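Local atomic coordinates of Ent-copalyl diphosphate synthase (Streptomyces platensis, PDB entry 5BP8), a protein that belongs to the diterpene cyclases, mostly alpha-helical proteins related to squalene-hopene cyclase and built from alpha-helical barrel domains. Residues T34-S39 and V79-T84. Sequence-based numbering, arbitrary orientation.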
ATOM      1  N   THR A  34       3.224  12.574   5.816  1.00 14.84           N
ATOM      2  CA  THR A  34       3.834  13.882   5.711  1.00 15.55           C
ATOM      3  C   THR A  34       3.226  14.813   6.767  1.00 15.60           C
ATOM      4  O   THR A  34       3.962  15.552   7.490  1.00 16.29           O
ATOM      5  CB  THR A  34       3.653  14.442   4.273  1.00 15.78           C
ATOM      6  OG1 THR A  34       4.315  13.588   3.335  1.00 15.98           O
ATOM      7  CG2 THR A  34       4.217  15.816   4.171  1.00 15.83           C
ATOM      8  N   ALA A  35       1.896  14.778   6.874  1.00 15.54           N
ATOM      9  CA  ALA A  35       1.194  15.527   7.908  1.00 15.77           C
ATOM     10  C   ALA A  35       1.543  15.032   9.331  1.00 15.98           C
ATOM     11  O   ALA A  35       1.760  15.849  10.249  1.00 15.20           O
ATOM     12  CB  ALA A  35      -0.302  15.478   7.675  1.00 15.87           C
ATOM     13  N   ARG A  36       1.611  13.712   9.520  1.00 14.93           N
ATOM     14  CA  ARG A  36       2.011  13.188  10.819  1.00 15.67           C
ATOM     15  C   ARG A  36       3.384  13.754  11.251  1.00 15.81           C
ATOM     16  O   ARG A  36       3.552  14.095  12.436  1.00 15.35           O
ATOM     17  CB  ARG A  36       2.016  11.663  10.879  1.00 15.80           C
ATOM     18  CG  ARG A  36       0.637  10.982  10.837  1.00 16.01           C
ATOM     19  CD  ARG A  36      -0.320  11.385  11.968  1.00 16.69           C
ATOM     20  NE  ARG A  36      -0.937  12.665  11.653  1.00 16.45           N
ATOM     21  CZ  ARG A  36      -1.139  13.656  12.510  1.00 17.15           C
ATOM     22  NH1 ARG A  36      -1.617  14.818  12.048  1.00 16.66           N
ATOM     23  NH2 ARG A  36      -0.911  13.504  13.813  1.00 17.39           N
ATOM     24  N   LEU A  37       4.349  13.851  10.328  1.00 15.58           N
ATOM     25  CA  LEU A  37       5.647  14.397  10.699  1.00 15.68           C
ATOM     26  C   LEU A  37       5.597  15.857  11.048  1.00 16.48           C
ATOM     27  O   LEU A  37       6.339  16.316  11.945  1.00 17.39           O
ATOM     28  CB  LEU A  37       6.708  14.097   9.633  1.00 16.52           C
ATOM     29  CG  LEU A  37       7.069  12.615   9.444  1.00 17.00           C
ATOM     30  CD1 LEU A  37       8.270  12.485   8.520  1.00 18.10           C
ATOM     31  CD2 LEU A  37       7.327  11.923  10.765  1.00 18.55           C
ATOM     32  N   VAL A  38       4.765  16.624  10.331  1.00 16.25           N
ATOM     33  CA  VAL A  38       4.539  18.025  10.668  1.00 16.90           C
ATOM     34  C   VAL A  38       4.017  18.131  12.095  1.00 17.31           C
ATOM     35  O   VAL A  38       4.450  18.999  12.885  1.00 17.94           O
ATOM     36  CB  VAL A  38       3.551  18.701   9.686  1.00 16.36           C
ATOM     37  CG1 VAL A  38       3.098  20.041  10.214  1.00 16.80           C
ATOM     38  CG2 VAL A  38       4.194  18.874   8.319  1.00 16.78           C
ATOM     39  N   SER A  39       3.075  17.270  12.441  1.00 16.55           N
ATOM     40  CA  SER A  39       2.464  17.341  13.769  1.00 17.68           C
ATOM     41  C   SER A  39       3.400  16.841  14.876  1.00 18.41           C
ATOM     42  O   SER A  39       3.513  17.465  15.949  1.00 18.41           O
ATOM     43  CB  SER A  39       1.183  16.522  13.785  1.00 17.68           C
ATOM     44  OG  SER A  39       0.442  16.795  14.960  1.00 19.59           O
ATOM     45  N   VAL A  79      -5.416  18.327   8.553  1.00 15.04           N
ATOM     46  CA  VAL A  79      -6.063  19.314   9.411  1.00 16.74           C
ATOM     47  C   VAL A  79      -5.469  19.310  10.826  1.00 17.21           C
ATOM     48  O   VAL A  79      -5.124  20.390  11.394  1.00 18.05           O
ATOM     49  CB  VAL A  79      -7.595  19.127   9.420  1.00 16.76           C
ATOM     50  CG1 VAL A  79      -8.258  19.940  10.527  1.00 17.61           C
ATOM     51  CG2 VAL A  79      -8.174  19.462   8.054  1.00 16.76           C
ATOM     52  N   GLU A  80      -5.294  18.114  11.389  1.00 17.25           N
ATOM     53  CA  GLU A  80      -4.695  18.026  12.714  1.00 17.53           C
ATOM     54  C   GLU A  80      -3.284  18.636  12.719  1.00 17.03           C
ATOM     55  O   GLU A  80      -2.934  19.405  13.656  1.00 17.01           O
ATOM     56  CB  GLU A  80      -4.669  16.583  13.217  1.00 17.92           C
ATOM     57  CG  GLU A  80      -4.424  16.468  14.723  1.00 19.32           C
ATOM     58  CD  GLU A  80      -2.979  16.627  15.131  1.00 19.60           C
ATOM     59  OE1 GLU A  80      -2.057  16.316  14.320  1.00 19.86           O
ATOM     60  OE2 GLU A  80      -2.745  17.082  16.285  1.00 21.46           O
ATOM     61  N   ALA A  81      -2.487  18.330  11.690  1.00 16.25           N
ATOM     62  CA  ALA A  81      -1.122  18.848  11.594  1.00 16.79           C
ATOM     63  C   ALA A  81      -1.124  20.364  11.490  1.00 17.85           C
ATOM     64  O   ALA A  81      -0.307  21.054  12.157  1.00 17.06           O
ATOM     65  CB  ALA A  81      -0.395  18.245  10.428  1.00 16.47           C
ATOM     66  N   LEU A  82      -2.024  20.908  10.677  1.00 17.46           N
ATOM     67  CA  LEU A  82      -2.085  22.361  10.524  1.00 19.08           C
ATOM     68  C   LEU A  82      -2.509  23.061  11.805  1.00 19.08           C
ATOM     69  O   LEU A  82      -1.922  24.101  12.162  1.00 19.31           O
ATOM     70  CB  LEU A  82      -2.975  22.783   9.343  1.00 19.16           C
ATOM     71  CG  LEU A  82      -2.425  22.387   7.953  1.00 20.95           C
ATOM     72  CD1 LEU A  82      -3.509  22.504   6.883  1.00 21.01           C
ATOM     73  CD2 LEU A  82      -1.196  23.212   7.568  1.00 22.01           C
ATOM     74  N   LEU A  83      -3.476  22.495  12.525  1.00 18.73           N
ATOM     75  CA  LEU A  83      -3.889  23.078  13.809  1.00 20.15           C
ATOM     76  C   LEU A  83      -2.722  23.031  14.808  1.00 21.12           C
ATOM     77  O   LEU A  83      -2.446  24.006  15.529  1.00 21.48           O
ATOM     78  CB  LEU A  83      -5.117  22.378  14.374  1.00 20.68           C
ATOM     79  CG  LEU A  83      -6.464  22.638  13.661  1.00 21.12           C
ATOM     80  CD1 LEU A  83      -7.500  21.593  14.035  1.00 20.73           C
ATOM     81  CD2 LEU A  83      -6.964  24.051  13.988  1.00 22.56           C
ATOM     82  N   THR A  84      -2.039  21.892  14.863  1.00 20.66           N
ATOM     83  CA  THR A  84      -0.878  21.752  15.726  1.00 21.41           C
ATOM     84  C   THR A  84       0.210  22.776  15.375  1.00 21.81           C
ATOM     85  O   THR A  84       0.736  23.448  16.281  1.00 21.18           O
ATOM     86  CB  THR A  84      -0.338  20.308  15.708  1.00 21.65           C
ATOM     87  OG1 THR A  84      -1.321  19.453  16.295  1.00 22.80           O
ATOM     88  CG2 THR A  84       0.969  20.184  16.472  1.00 22.17           C
TER
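Glu80 reaches across from helix 72-86 to Arg36 and Ser39 of helix 31-40. Glu80 CB lies 3.7 Å from Arg36 NH1. CG stands anti to the backbone N (chi1 -164°), and a bend at chi2 turns CD toward Arg36 and Ser39. There OE1 accepts three hydrogen bonds. Arg36 NH1 approaches the anti lone pair of Glu80 OE1 at 2.8 Å. Arg36 NH2 comes to Glu80 OE1 from above the carboxylate plane, at 3.1 Å. Ser39 OG donates to the syn lone pair of Glu80 OE1 at 2.6 Å. The guanidinium thus grips one oxygen end-on with two nitrogens, its plane turned 70° from that of the carboxylate, and OE1 lies at its edge. OE2 forms a salt bridge with Arg198, which also bonds Ser39 OG, so this buried carboxylate faces two arginines and is probably kept ionised. Arg36 NE is hydrogen-bonded to Ser77 OG, a further bond to the guanidinium.

Beside this polar cluster Ala81 packs as a knob into the hole formed by Ala35, Arg36, Val38 and Ser39. Ala81 CB lies 3.2 Å from Ala35 O and 3.9 Å from Val38 CG1. Small residues at the interface let the axes approach to 8.1 Å, nearly parallel at 23°. Helix 127-144 covers the Arg36-Glu80 side, helix 47-57 packs on Val38, and helix 98-116 lies against Val79, Leu82 and Leu83, so that the pair is enclosed by other helices of the chain.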